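Local coordinates for effector protein B, substrate of the Dot/Icm secretion system (Legionella drancourtii, PDB 4JVS), which probably acts as a GTPase-activating protein delivered into host cells by the Dot/Icm system, here represented by its GAP domain with GDP and aluminum fluoride, at residues A75-C78 and E79-I83; N239-S242 and G243-A247. One frame throughout, in Å; residues are numbered along the deposited sequence.

Interaction 1 (A75-C78 and E79-I83); sequences AEHC and EQQNI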
loop_
_atom_site.group_PDB
_atom_site.type_symbol
_atom_site.label_atom_id
_atom_site.label_comp_id
_atom_site.label_asym_id
_atom_site.label_seq_id
_atom_site.Cartn_x
_atom_site.Cartn_y
_atom_site.Cartn_z
ATOM N N ALA A 75 6.451 12.526 -11.691
ATOM C CA ALA A 75 5.262 13.207 -11.193
ATOM C C ALA A 75 5.332 14.711 -11.434
ATOM O O ALA A 75 4.319 15.333 -11.745
ATOM C CB ALA A 75 5.064 12.917 -9.703
ATOM N N GLU A 76 6.520 15.297 -11.306
ATOM C CA GLU A 76 6.690 16.715 -11.638
ATOM C C GLU A 76 6.487 16.979 -13.131
ATOM O O GLU A 76 5.827 17.940 -13.522
ATOM C CB GLU A 76 8.042 17.248 -11.145
ATOM C CG GLU A 76 8.192 18.758 -11.275
ATOM C CD GLU A 76 7.219 19.543 -10.390
ATOM O OE1 GLU A 76 6.569 18.941 -9.503
ATOM O OE2 GLU A 76 7.118 20.777 -10.569
ATOM N N HIS A 77 7.014 16.091 -13.961
ATOM C CA HIS A 77 6.893 16.243 -15.405
ATOM C C HIS A 77 5.420 16.135 -15.833
ATOM O O HIS A 77 4.958 16.897 -16.678
ATOM C CB HIS A 77 7.767 15.205 -16.113
ATOM C CG HIS A 77 8.098 15.547 -17.531
ATOM N ND1 HIS A 77 7.356 16.429 -18.282
ATOM C CD2 HIS A 77 9.098 15.103 -18.332
ATOM C CE1 HIS A 77 7.884 16.517 -19.496
ATOM N NE2 HIS A 77 8.939 15.725 -19.548
ATOM N N CYS A 78 4.683 15.197 -15.252
ATOM C CA CYS A 78 3.257 15.079 -15.516
ATOM C C CYS A 78 2.498 16.364 -15.193
ATOM O O CYS A 78 1.621 16.785 -15.950
ATOM C CB CYS A 78 2.678 13.921 -14.716
ATOM S SG CYS A 78 3.389 12.327 -15.167
ATOM N N GLU A 79 2.790 16.971 -14.073
ATOM C CA GLU A 79 2.155 18.212 -13.714
ATOM C C GLU A 79 2.465 19.366 -14.630
ATOM O O GLU A 79 1.612 20.132 -14.969
ATOM C CB GLU A 79 2.544 18.594 -12.303
ATOM C CG GLU A 79 1.373 18.964 -11.434
ATOM C CD GLU A 79 1.775 19.615 -10.165
ATOM O OE1 GLU A 79 1.747 18.946 -9.149
ATOM O OE2 GLU A 79 2.121 20.788 -10.181
ATOM N N GLN A 80 3.706 19.505 -15.024
ATOM C CA GLN A 80 4.086 20.636 -15.819
ATOM C C GLN A 80 3.418 20.691 -17.168
ATOM O O GLN A 80 3.073 21.737 -17.648
ATOM C CB GLN A 80 5.578 20.636 -15.990
ATOM C CG GLN A 80 6.325 20.745 -14.697
ATOM C CD GLN A 80 6.358 22.146 -14.171
ATOM O OE1 GLN A 80 6.092 22.389 -13.017
ATOM N NE2 GLN A 80 6.698 23.071 -15.019
ATOM N N GLN A 81 3.295 19.543 -17.797
ATOM C CA GLN A 81 2.742 19.418 -19.108
ATOM C C GLN A 81 1.299 19.235 -18.999
ATOM O O GLN A 81 0.595 19.195 -19.969
ATOM C CB GLN A 81 3.291 18.183 -19.729
ATOM C CG GLN A 81 4.781 18.206 -19.837
ATOM C CD GLN A 81 5.230 17.993 -21.236
ATOM O OE1 GLN A 81 5.160 16.901 -21.751
ATOM N NE2 GLN A 81 5.672 19.046 -21.869
ATOM N N ASN A 82 0.850 19.094 -17.785
ATOM C CA ASN A 82 -0.564 18.849 -17.567
ATOM C C ASN A 82 -1.027 17.654 -18.390
ATOM O O ASN A 82 -1.923 17.763 -19.224
ATOM C CB ASN A 82 -1.386 20.110 -17.868
ATOM C CG ASN A 82 -2.862 19.928 -17.591
ATOM O OD1 ASN A 82 -3.272 19.083 -16.780
ATOM N ND2 ASN A 82 -3.675 20.720 -18.271
ATOM N N ILE A 83 -0.396 16.513 -18.138
ATOM C CA ILE A 83 -0.782 15.257 -18.751
ATOM C C ILE A 83 -2.155 14.792 -18.237
ATOM O O ILE A 83 -2.818 13.930 -18.832
ATOM C CB ILE A 83 0.333 14.197 -18.515
ATOM C CG1 ILE A 83 0.830 13.597 -19.832
ATOM C CG2 ILE A 83 -0.138 13.096 -17.635
ATOM C CD1 ILE A 83 1.724 14.527 -20.597
#
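I83 N donates to C78 O at 3.0 Å, the six-to-one closing bond of a Schellman motif that ends helix 60-80. N82 has positive phi, 53°, and is its C-prime residue. N82 N gives a weak bond to E79 O. The I83 bond lies in the carbonyl plane of C78. One turn back, Q80 N still bonds E76 O at 3.0 Å in the regular helical pattern. The next such bond, from Q81 N to H77 O, is already weak.

Q81 can be followed outward along the edge of H77. Its CB sits near H77 O. CG is beside the backbone N, chi1 -60°, and this brings it back along the helix. There it meets H77 O at 3.4 Å and reaches the imidazole edge near ND1, in the ring plane. CD lies by H77 CE1, and the amide end stays beside that atom. The amide and ring planes are 61° apart.

The E76 chain bends at chi2, 65°, and turns its carboxylate back toward the Q80 side chain. E76 OE1 forms a salt bridge with R123 of helix 118-124. C78 and I83 face helix 156-177, where they touch M160 and P156. Between these two residues, C78 CB meets I83 CG2 at 4.1 Å.

Interaction 2 (N239-S242 and G243-A247); sequences NAMS and GDQLA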
loop_
_atom_site.group_PDB
_atom_site.type_symbol
_atom_site.label_atom_id
_atom_site.label_comp_id
_atom_site.label_asym_id
_atom_site.label_seq_id
_atom_site.Cartn_x
_atom_site.Cartn_y
_atom_site.Cartn_z
ATOM N N ASN A 239 -14.621 26.336 4.474
ATOM C CA ASN A 239 -15.363 26.455 5.735
ATOM C C ASN A 239 -16.409 25.365 5.892
ATOM O O ASN A 239 -17.080 25.277 6.920
ATOM C CB ASN A 239 -16.022 27.829 5.873
ATOM C CG ASN A 239 -15.011 28.948 6.056
ATOM O OD1 ASN A 239 -14.923 29.856 5.229
ATOM N ND2 ASN A 239 -14.246 28.891 7.144
ATOM N N ALA A 240 -16.537 24.540 4.860
ATOM C CA ALA A 240 -17.449 23.403 4.878
ATOM C C ALA A 240 -16.723 22.119 5.299
ATOM O O ALA A 240 -17.343 21.081 5.551
ATOM C CB ALA A 240 -18.103 23.224 3.503
ATOM N N MET A 241 -15.401 22.193 5.371
ATOM C CA MET A 241 -14.595 21.016 5.663
ATOM C C MET A 241 -14.652 20.581 7.128
ATOM O O MET A 241 -14.844 21.400 8.024
ATOM C CB MET A 241 -13.155 21.258 5.217
ATOM C CG MET A 241 -13.059 21.539 3.737
ATOM S SD MET A 241 -11.437 21.166 3.075
ATOM C CE MET A 241 -11.890 20.547 1.449
ATOM N N SER A 242 -14.497 19.283 7.364
ATOM C CA SER A 242 -14.396 18.767 8.721
ATOM C C SER A 242 -13.030 19.100 9.284
ATOM O O SER A 242 -12.149 19.553 8.557
ATOM C CB SER A 242 -14.572 17.250 8.732
ATOM O OG SER A 242 -13.364 16.605 8.351
ATOM N N GLY A 243 -12.850 18.850 10.577
ATOM C CA GLY A 243 -11.576 19.092 11.225
ATOM C C GLY A 243 -10.552 18.149 10.646
ATOM O O GLY A 243 -9.422 18.540 10.361
ATOM N N ASP A 244 -10.963 16.902 10.465
ATOM C CA ASP A 244 -10.093 15.897 9.878
ATOM C C ASP A 244 -9.608 16.279 8.473
ATOM O O ASP A 244 -8.431 16.111 8.150
ATOM C CB ASP A 244 -10.799 14.547 9.827
ATOM C CG ASP A 244 -10.758 13.813 11.154
ATOM O OD1 ASP A 244 -10.247 14.381 12.145
ATOM O OD2 ASP A 244 -11.256 12.666 11.205
ATOM N N GLN A 245 -10.520 16.779 7.642
ATOM C CA GLN A 245 -10.168 17.261 6.314
ATOM C C GLN A 245 -9.149 18.406 6.417
ATOM O O GLN A 245 -8.159 18.460 5.670
ATOM C CB GLN A 245 -11.423 17.716 5.555
ATOM C CG GLN A 245 -12.031 16.676 4.613
ATOM C CD GLN A 245 -13.401 17.090 4.060
ATOM O OE1 GLN A 245 -14.086 17.938 4.631
ATOM N NE2 GLN A 245 -13.798 16.488 2.944
ATOM N N LEU A 246 -9.384 19.314 7.359
ATOM C CA LEU A 246 -8.546 20.495 7.498
ATOM C C LEU A 246 -7.140 20.136 7.979
ATOM O O LEU A 246 -6.150 20.652 7.461
ATOM C CB LEU A 246 -9.204 21.510 8.441
ATOM C CG LEU A 246 -10.441 22.280 7.960
ATOM C CD1 LEU A 246 -11.108 22.981 9.120
ATOM C CD2 LEU A 246 -10.068 23.286 6.901
ATOM N N ALA A 247 -7.069 19.247 8.969
ATOM C CA ALA A 247 -5.803 18.741 9.504
ATOM C C ALA A 247 -5.019 17.974 8.444
ATOM O O ALA A 247 -3.794 18.085 8.372
ATOM C CB ALA A 247 -6.062 17.844 10.704
#
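S242 and Q245 form a capping box, with S242 as the N-cap of helix 243-253. Q245 N donates to S242 OG at 2.9 Å, and S242 N donates in return to Q245 OE1 at 3.1 Å. The first bond is nearly straight, with an N-H...O angle of 170°. The hydroxyl is held between the backbone N and the carbonyl carbon, chi1 80°, where it can face the first turn. The second bond meets a lone pair of the Q245 amide oxygen, in the carbonyl plane. The Q245 chain is extended beyond CG and carries the amide to S242 N. L246 N adds the first helical bond, to S242 O at 3.0 Å.

Outside the box, S242 OG also bonds K104 O, and Q245 NE2 bonds Y112 O. These bonds tie the cap to K104 and Y112.

Side-chain packing lies beside the polar groups. M241 crosses Q245 at about a right angle, and its CB comes within 3.5 Å of Q245 OE1. M241 CB also makes an apolar contact with L246 CG at 4.0 Å.

L246 packs against L272, E275 and V276 of helix 271-280. D244 bonds S279 on that helix and A106 N in the small strand 106-107.

The two contacts treat opposite ends of helices. Interaction 1 finishes helix 60-80 in the N-terminal subdomain of the GAP domain, while interaction 2 starts helix 243-253 in the C-terminal subdomain. Their centres are 28 Å apart, and they share no helix or strand. Interaction 1 is partly buried. Its cap is made by backbone atoms alone, and most of its side chains are partly exposed. Interaction 2 is buried, and its cap needs two polar side chains, each with further partners in the chain. Both also meet other helices: 118-124 and 156-177 for interaction 1, and 271-280 for interaction 2. Of the side chains in interaction 2, D244 lies about 13 Å from the bound GDP.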